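Local coordinates for glutamine amidotransferase domain-containing protein (Thermotoga maritima, PDB 1O1Y) that probably acts as a class I glutamine amidotransferase, releasing ammonia from glutamine for transfer to an acceptor that is not known, at residues F154-A160 with N171-Y176; F127-S132 with T161-E167. All coordinates share one frame; numbering follows the deposited sequence.

Contact 1: F154-A160 with N171-Y176; sequences FDLPRRA and NQGFVY
Asn171 reaches across to the loop 154-160 with its amide, and ND2 donates a hydrogen bond to Phe154 O at 2.8 Å with an N-H...O angle of 155°. The donor lies in the carbonyl plane, on a lone pair of the oxygen, although that oxygen sits slightly off the plane of the amide. A water extends the link, accepting from both Asn171 ND2 and Leu156 N, so both amide hydrogens have a partner and the start of the loop is tied down twice. Asn171 OD1 takes a bond from Arg162 NE, which fixes the flip of the amide. Asn171 CB packs 3.7 Å from Phe154 CE2.

Gln172 turns away, and with Gly173 it forms a classic beta bulge opposite Phe164, where strand 173-176 begins. This strand belongs to the central mixed sheet of the flavodoxin-like domain, of the class I glutamine amidotransferase family, and the loop 154-160 passes over one face of it toward strand 161-165.

The Phe174 side chain lies between strand 173-176 and the loop, touching four loop residues. Its CB points toward the loop, and CG stands between the backbone N and the carbonyl carbon (chi1 66°), placing the ring among Phe154, Pro157 and Ala160. Phe154 CE2 meets Phe174 CD1 at 3.5 Å, the two ring planes inclined at 71°. Pro157 CD lies over the centre of one face of the Phe174 ring, Leu156 CD1 is 3.7 Å from Phe174 CB, and Ala160 CB touches Phe174 CD2. Leu106 of helix 102-109 also packs against this ring.

Val175 directs its side chain away, but its carbonyl O receives a CA-H...O contact from Ala160 CA at 3.3 Å.

Tyr176 ends the segment beside the type I turn Pro157-Ala160, closed by Ala160 N to Pro157 O. Arg159 bends at chi3, bringing one face of its guanidinium over Tyr176 CZ, while Arg159 CB abuts the ring edge.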
loop_
_atom_site.group_PDB
_atom_site.type_symbol
_atom_site.label_atom_id
_atom_site.label_comp_id
_atom_site.label_asym_id
_atom_site.label_seq_id
_atom_site.Cartn_x
_atom_site.Cartn_y
_atom_site.Cartn_z
ATOM N N PHE A 154 -13.322 -0.605 -2.921
ATOM C CA PHE A 154 -13.673 -2.000 -2.860
ATOM C C PHE A 154 -14.671 -2.254 -1.743
ATOM O O PHE A 154 -14.813 -1.459 -0.822
ATOM C CB PHE A 154 -12.414 -2.878 -2.661
ATOM C CG PHE A 154 -11.520 -2.422 -1.527
ATOM C CD1 PHE A 154 -10.483 -1.529 -1.754
ATOM C CD2 PHE A 154 -11.757 -2.848 -0.222
ATOM C CE1 PHE A 154 -9.705 -1.068 -0.679
ATOM C CE2 PHE A 154 -10.980 -2.399 0.844
ATOM C CZ PHE A 154 -9.965 -1.507 0.614
ATOM N N ASP A 155 -15.351 -3.393 -1.853
ATOM C CA ASP A 155 -16.145 -3.960 -0.764
ATOM C C ASP A 155 -15.210 -4.638 0.234
ATOM O O ASP A 155 -14.126 -5.078 -0.105
ATOM C CB ASP A 155 -17.081 -5.004 -1.294
ATOM C CG ASP A 155 -18.250 -4.421 -2.051
ATOM O OD1 ASP A 155 -18.563 -3.218 -1.839
ATOM O OD2 ASP A 155 -18.908 -5.117 -2.863
ATOM N N LEU A 156 -15.641 -4.720 1.484
ATOM C CA LEU A 156 -14.875 -5.436 2.510
ATOM C C LEU A 156 -15.032 -6.934 2.318
ATOM O O LEU A 156 -16.134 -7.433 2.293
ATOM C CB LEU A 156 -15.394 -5.036 3.893
ATOM C CG LEU A 156 -14.716 -5.641 5.132
ATOM C CD1 LEU A 156 -13.335 -5.093 5.256
ATOM C CD2 LEU A 156 -15.520 -5.331 6.353
ATOM N N PRO A 157 -13.936 -7.677 2.139
ATOM C CA PRO A 157 -14.078 -9.112 1.967
ATOM C C PRO A 157 -14.723 -9.747 3.184
ATOM O O PRO A 157 -14.568 -9.278 4.320
ATOM C CB PRO A 157 -12.643 -9.599 1.836
ATOM C CG PRO A 157 -11.873 -8.440 1.302
ATOM C CD PRO A 157 -12.534 -7.243 1.965
ATOM N N ARG A 158 -15.430 -10.813 2.923
ATOM C CA ARG A 158 -16.229 -11.458 3.954
ATOM C C ARG A 158 -15.347 -11.869 5.114
ATOM O O ARG A 158 -15.698 -11.694 6.275
ATOM C CB ARG A 158 -16.944 -12.670 3.407
ATOM C CG ARG A 158 -17.865 -13.306 4.455
ATOM C CD ARG A 158 -18.629 -14.522 3.951
ATOM N NE ARG A 158 -17.743 -15.380 3.176
ATOM C CZ ARG A 158 -17.047 -16.397 3.664
ATOM N NH1 ARG A 158 -17.170 -16.768 4.937
ATOM N NH2 ARG A 158 -16.248 -17.076 2.852
ATOM N N ARG A 159 -14.194 -12.421 4.837
ATOM C CA ARG A 159 -13.432 -12.894 6.000
ATOM C C ARG A 159 -12.586 -11.771 6.715
ATOM O O ARG A 159 -11.971 -11.989 7.769
ATOM C CB ARG A 159 -12.584 -14.082 5.544
ATOM C CG ARG A 159 -13.417 -15.353 5.184
ATOM C CD ARG A 159 -12.646 -16.366 4.292
ATOM N NE ARG A 159 -12.336 -15.812 2.957
ATOM C CZ ARG A 159 -11.432 -16.309 2.097
ATOM N NH1 ARG A 159 -10.698 -17.380 2.405
ATOM N NH2 ARG A 159 -11.260 -15.726 0.915
ATOM N N ALA A 160 -12.606 -10.561 6.172
ATOM C CA ALA A 160 -11.723 -9.507 6.633
ATOM C C ALA A 160 -12.316 -8.636 7.731
ATOM O O ALA A 160 -13.550 -8.487 7.860
ATOM C CB ALA A 160 -11.299 -8.634 5.447
ATOM N N ASN A 171 -14.453 1.807 3.093
ATOM C CA ASN A 171 -13.370 0.819 3.207
ATOM C C ASN A 171 -12.009 1.393 2.839
ATOM O O ASN A 171 -11.678 1.535 1.678
ATOM C CB ASN A 171 -13.717 -0.419 2.377
ATOM C CG ASN A 171 -15.026 -1.026 2.780
ATOM O OD1 ASN A 171 -15.275 -1.255 3.976
ATOM N ND2 ASN A 171 -15.884 -1.331 1.790
ATOM N N GLN A 172 -11.263 1.779 3.863
ATOM C CA GLN A 172 -9.923 2.362 3.668
ATOM C C GLN A 172 -8.822 1.393 4.009
ATOM O O GLN A 172 -7.684 1.582 3.579
ATOM C CB GLN A 172 -9.807 3.647 4.482
ATOM C CG GLN A 172 -10.582 4.813 3.814
ATOM C CD GLN A 172 -9.897 5.444 2.622
ATOM O OE1 GLN A 172 -8.784 5.035 2.265
ATOM N NE2 GLN A 172 -10.554 6.458 2.004
ATOM N N GLY A 173 -9.095 0.411 4.846
ATOM C CA GLY A 173 -8.063 -0.547 5.231
ATOM C C GLY A 173 -8.678 -1.756 5.935
ATOM O O GLY A 173 -9.727 -1.640 6.594
ATOM N N PHE A 174 -8.069 -2.926 5.748
ATOM C CA PHE A 174 -8.576 -4.154 6.303
ATOM C C PHE A 174 -7.448 -5.114 6.563
ATOM O O PHE A 174 -6.365 -4.955 6.056
ATOM C CB PHE A 174 -9.644 -4.784 5.396
ATOM C CG PHE A 174 -9.110 -5.257 4.066
ATOM C CD1 PHE A 174 -9.041 -4.396 2.974
ATOM C CD2 PHE A 174 -8.640 -6.555 3.926
ATOM C CE1 PHE A 174 -8.541 -4.846 1.764
ATOM C CE2 PHE A 174 -8.152 -7.015 2.686
ATOM C CZ PHE A 174 -8.093 -6.153 1.614
ATOM N N VAL A 175 -7.749 -6.116 7.373
ATOM C CA VAL A 175 -6.818 -7.176 7.698
ATOM C C VAL A 175 -7.541 -8.535 7.555
ATOM O O VAL A 175 -8.740 -8.686 7.865
ATOM C CB VAL A 175 -6.272 -7.046 9.151
ATOM C CG1 VAL A 175 -5.465 -8.276 9.562
ATOM C CG2 VAL A 175 -5.470 -5.795 9.317
ATOM N N TYR A 176 -6.804 -9.500 7.047
ATOM C CA TYR A 176 -7.246 -10.892 6.917
ATOM C C TYR A 176 -6.037 -11.747 7.226
ATOM O O TYR A 176 -5.121 -11.824 6.438
ATOM C CB TYR A 176 -7.742 -11.164 5.494
ATOM C CG TYR A 176 -8.088 -12.619 5.225
ATOM C CD1 TYR A 176 -9.283 -13.154 5.631
ATOM C CD2 TYR A 176 -7.180 -13.455 4.600
ATOM C CE1 TYR A 176 -9.560 -14.501 5.409
ATOM C CE2 TYR A 176 -7.469 -14.781 4.367
ATOM C CZ TYR A 176 -8.656 -15.291 4.779
ATOM O OH TYR A 176 -8.949 -16.622 4.558
HETATM O O HOH W 1 -18.187 -3.318 2.371
#

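Contact 2: F127-S132 with T161-E167; sequences FVEKVS and TRVFTSE
Strand pairing joins Phe127-Lys130 to Thr161-Thr165, neighbouring strands in the antiparallel part of the mixed sheet of this flavodoxin-like domain. Glu129 and Thr165 form a hydrogen-bonded pair, with Glu129 N to Thr165 O and Thr165 N to Glu129 O both 2.9 Å and nearly straight. Lys130 and Phe164 follow as a non-hydrogen-bonded pair. Beyond them Val131 N donates to Val163 O, this donor standing 45° out of the carbonyl plane.

On the Lys130-Phe164 face, the Phe164 ring lies obliquely against the other strand: its CE1 meets Lys130 CB at 3.8 Å and its CD1 meets Val128 CG2 at 4.0 Å. Phe137 and Phe184 pack edge-to-face with the same ring. The lysine runs on past it, and NZ bonds to the carbonyls of Phe137 and Phe140.

On the face of Glu129 and Thr165, Thr165 CG2 sits between its backbone N and carbonyl carbon (chi1 -165° for OG1), where it meets Val131 CG1 at 3.6 Å. OG1 itself bonds to Glu170 O. Glu129 folds back at chi2 (81°), laying OE1 3.1 Å from Ser166 CA and close to Thr165 O, another acceptor, with which it makes no hydrogen bond. Past the paired residues, a water donates to both Val131 O and Arg162 O, the latter at 2.8 Å.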
loop_
_atom_site.group_PDB
_atom_site.type_symbol
_atom_site.label_atom_id
_atom_site.label_comp_id
_atom_site.label_asym_id
_atom_site.label_seq_id
_atom_site.Cartn_x
_atom_site.Cartn_y
_atom_site.Cartn_z
ATOM N N PHE A 127 -8.219 12.724 6.086
ATOM C CA PHE A 127 -8.375 11.860 7.269
ATOM C C PHE A 127 -8.908 10.462 6.940
ATOM O O PHE A 127 -9.788 10.287 6.089
ATOM C CB PHE A 127 -9.339 12.518 8.262
ATOM C CG PHE A 127 -8.748 13.708 9.002
ATOM C CD1 PHE A 127 -7.650 13.565 9.795
ATOM C CD2 PHE A 127 -9.320 14.957 8.899
ATOM C CE1 PHE A 127 -7.104 14.644 10.504
ATOM C CE2 PHE A 127 -8.749 16.040 9.584
ATOM C CZ PHE A 127 -7.649 15.861 10.380
ATOM N N VAL A 128 -8.422 9.487 7.701
ATOM C CA VAL A 128 -9.003 8.174 7.846
ATOM C C VAL A 128 -9.170 7.970 9.334
ATOM O O VAL A 128 -8.478 8.573 10.163
ATOM C CB VAL A 128 -8.129 7.027 7.275
ATOM C CG1 VAL A 128 -8.088 7.152 5.745
ATOM C CG2 VAL A 128 -6.749 6.982 7.872
ATOM N N GLU A 129 -10.136 7.143 9.676
ATOM C CA GLU A 129 -10.439 6.857 11.061
ATOM C C GLU A 129 -10.286 5.329 11.327
ATOM O O GLU A 129 -10.644 4.450 10.498
ATOM C CB GLU A 129 -11.866 7.330 11.390
ATOM C CG GLU A 129 -12.118 8.833 11.140
ATOM C CD GLU A 129 -12.406 9.212 9.707
ATOM O OE1 GLU A 129 -13.078 8.442 8.989
ATOM O OE2 GLU A 129 -11.921 10.322 9.278
ATOM N N LYS A 130 -9.713 5.025 12.466
ATOM C CA LYS A 130 -9.415 3.667 12.886
ATOM C C LYS A 130 -10.553 3.044 13.661
ATOM O O LYS A 130 -10.963 3.545 14.672
ATOM C CB LYS A 130 -8.088 3.612 13.654
ATOM C CG LYS A 130 -7.550 2.162 13.889
ATOM C CD LYS A 130 -6.278 2.076 14.738
ATOM C CE LYS A 130 -6.516 2.098 16.205
ATOM N NZ LYS A 130 -5.279 1.787 16.996
ATOM N N VAL A 131 -11.077 1.934 13.128
ATOM C CA VAL A 131 -12.294 1.345 13.599
ATOM C C VAL A 131 -12.084 -0.086 14.126
ATOM O O VAL A 131 -13.006 -0.865 14.252
ATOM C CB VAL A 131 -13.376 1.394 12.487
ATOM C CG1 VAL A 131 -13.684 2.820 12.123
ATOM C CG2 VAL A 131 -12.980 0.640 11.233
ATOM N N SER A 132 -10.853 -0.401 14.493
ATOM C CA SER A 132 -10.511 -1.710 15.042
ATOM C C SER A 132 -9.361 -1.612 16.029
ATOM O O SER A 132 -8.451 -0.811 15.835
ATOM C CB SER A 132 -10.045 -2.623 13.900
ATOM O OG SER A 132 -9.591 -3.874 14.368
ATOM N N THR A 161 -11.422 -8.069 8.533
ATOM C CA THR A 161 -11.755 -7.045 9.513
ATOM C C THR A 161 -11.484 -5.697 8.963
ATOM O O THR A 161 -10.375 -5.428 8.538
ATOM C CB THR A 161 -10.887 -7.276 10.750
ATOM O OG1 THR A 161 -11.249 -8.548 11.270
ATOM C CG2 THR A 161 -11.244 -6.290 11.866
ATOM N N ARG A 162 -12.474 -4.810 8.961
ATOM C CA ARG A 162 -12.205 -3.415 8.597
ATOM C C ARG A 162 -11.404 -2.754 9.715
ATOM O O ARG A 162 -11.758 -2.882 10.881
ATOM C CB ARG A 162 -13.499 -2.617 8.451
ATOM C CG ARG A 162 -13.276 -1.182 7.945
ATOM C CD ARG A 162 -14.548 -0.358 7.781
ATOM N NE ARG A 162 -15.427 -0.925 6.752
ATOM C CZ ARG A 162 -16.549 -1.604 6.951
ATOM N NH1 ARG A 162 -17.072 -1.838 8.174
ATOM N NH2 ARG A 162 -17.184 -2.062 5.877
ATOM N N VAL A 163 -10.315 -2.103 9.346
ATOM C CA VAL A 163 -9.475 -1.386 10.296
ATOM C C VAL A 163 -9.545 0.126 10.103
ATOM O O VAL A 163 -9.380 0.867 11.092
ATOM C CB VAL A 163 -8.021 -1.906 10.258
ATOM C CG1 VAL A 163 -7.110 -1.154 11.254
ATOM C CG2 VAL A 163 -8.021 -3.376 10.665
ATOM N N PHE A 164 -9.702 0.578 8.877
ATOM C CA PHE A 164 -9.861 1.987 8.597
ATOM C C PHE A 164 -11.071 2.300 7.732
ATOM O O PHE A 164 -11.374 1.597 6.756
ATOM C CB PHE A 164 -8.625 2.587 7.926
ATOM C CG PHE A 164 -7.368 2.518 8.779
ATOM C CD1 PHE A 164 -7.090 3.508 9.742
ATOM C CD2 PHE A 164 -6.511 1.446 8.659
ATOM C CE1 PHE A 164 -5.962 3.439 10.533
ATOM C CE2 PHE A 164 -5.393 1.384 9.467
ATOM C CZ PHE A 164 -5.127 2.377 10.414
ATOM N N THR A 165 -11.681 3.429 8.046
ATOM C CA THR A 165 -12.747 4.017 7.252
ATOM C C THR A 165 -12.476 5.487 6.957
ATOM O O THR A 165 -11.468 6.027 7.353
ATOM C CB THR A 165 -14.085 3.783 7.985
ATOM O OG1 THR A 165 -15.198 4.033 7.108
ATOM C CG2 THR A 165 -14.257 4.745 9.139
ATOM N N SER A 166 -13.406 6.130 6.257
ATOM C CA SER A 166 -13.315 7.544 5.985
ATOM C C SER A 166 -14.674 8.113 5.664
ATOM O O SER A 166 -15.649 7.391 5.436
ATOM C CB SER A 166 -12.378 7.831 4.821
ATOM O OG SER A 166 -12.870 7.309 3.584
ATOM N N GLU A 167 -14.739 9.434 5.620
ATOM C CA GLU A 167 -15.947 10.083 5.185
ATOM C C GLU A 167 -16.337 9.757 3.739
ATOM O O GLU A 167 -17.506 9.485 3.467
ATOM C CB GLU A 167 -15.855 11.580 5.429
ATOM C CG GLU A 167 -17.209 12.237 5.419
ATOM C CD GLU A 167 -17.159 13.599 6.040
ATOM O OE1 GLU A 167 -16.835 14.543 5.290
ATOM O OE2 GLU A 167 -17.409 13.711 7.265
HETATM O O HOH W 2 -14.161 -2.927 12.315
#

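How the contacts relate
Strand 161-165 connects the two contacts: contact 2 pairs it with strand 125-130, and its opposite edge pairs with strand 173-176 of contact 1, as in the bond from Thr161 N to Val175 O. Both contacts are partly buried. Contact 1 has the more buried centre, where aromatic and aliphatic side chains lie between a covering loop and a strand, and a single direct hydrogen bond crosses it. Contact 2 instead relies on three backbone hydrogen bonds within the sheet, with one buried face around Phe164 and a more exposed one around Glu129 and Thr165. Arg162 bridges them, its NH2 packing on Leu156 CD2.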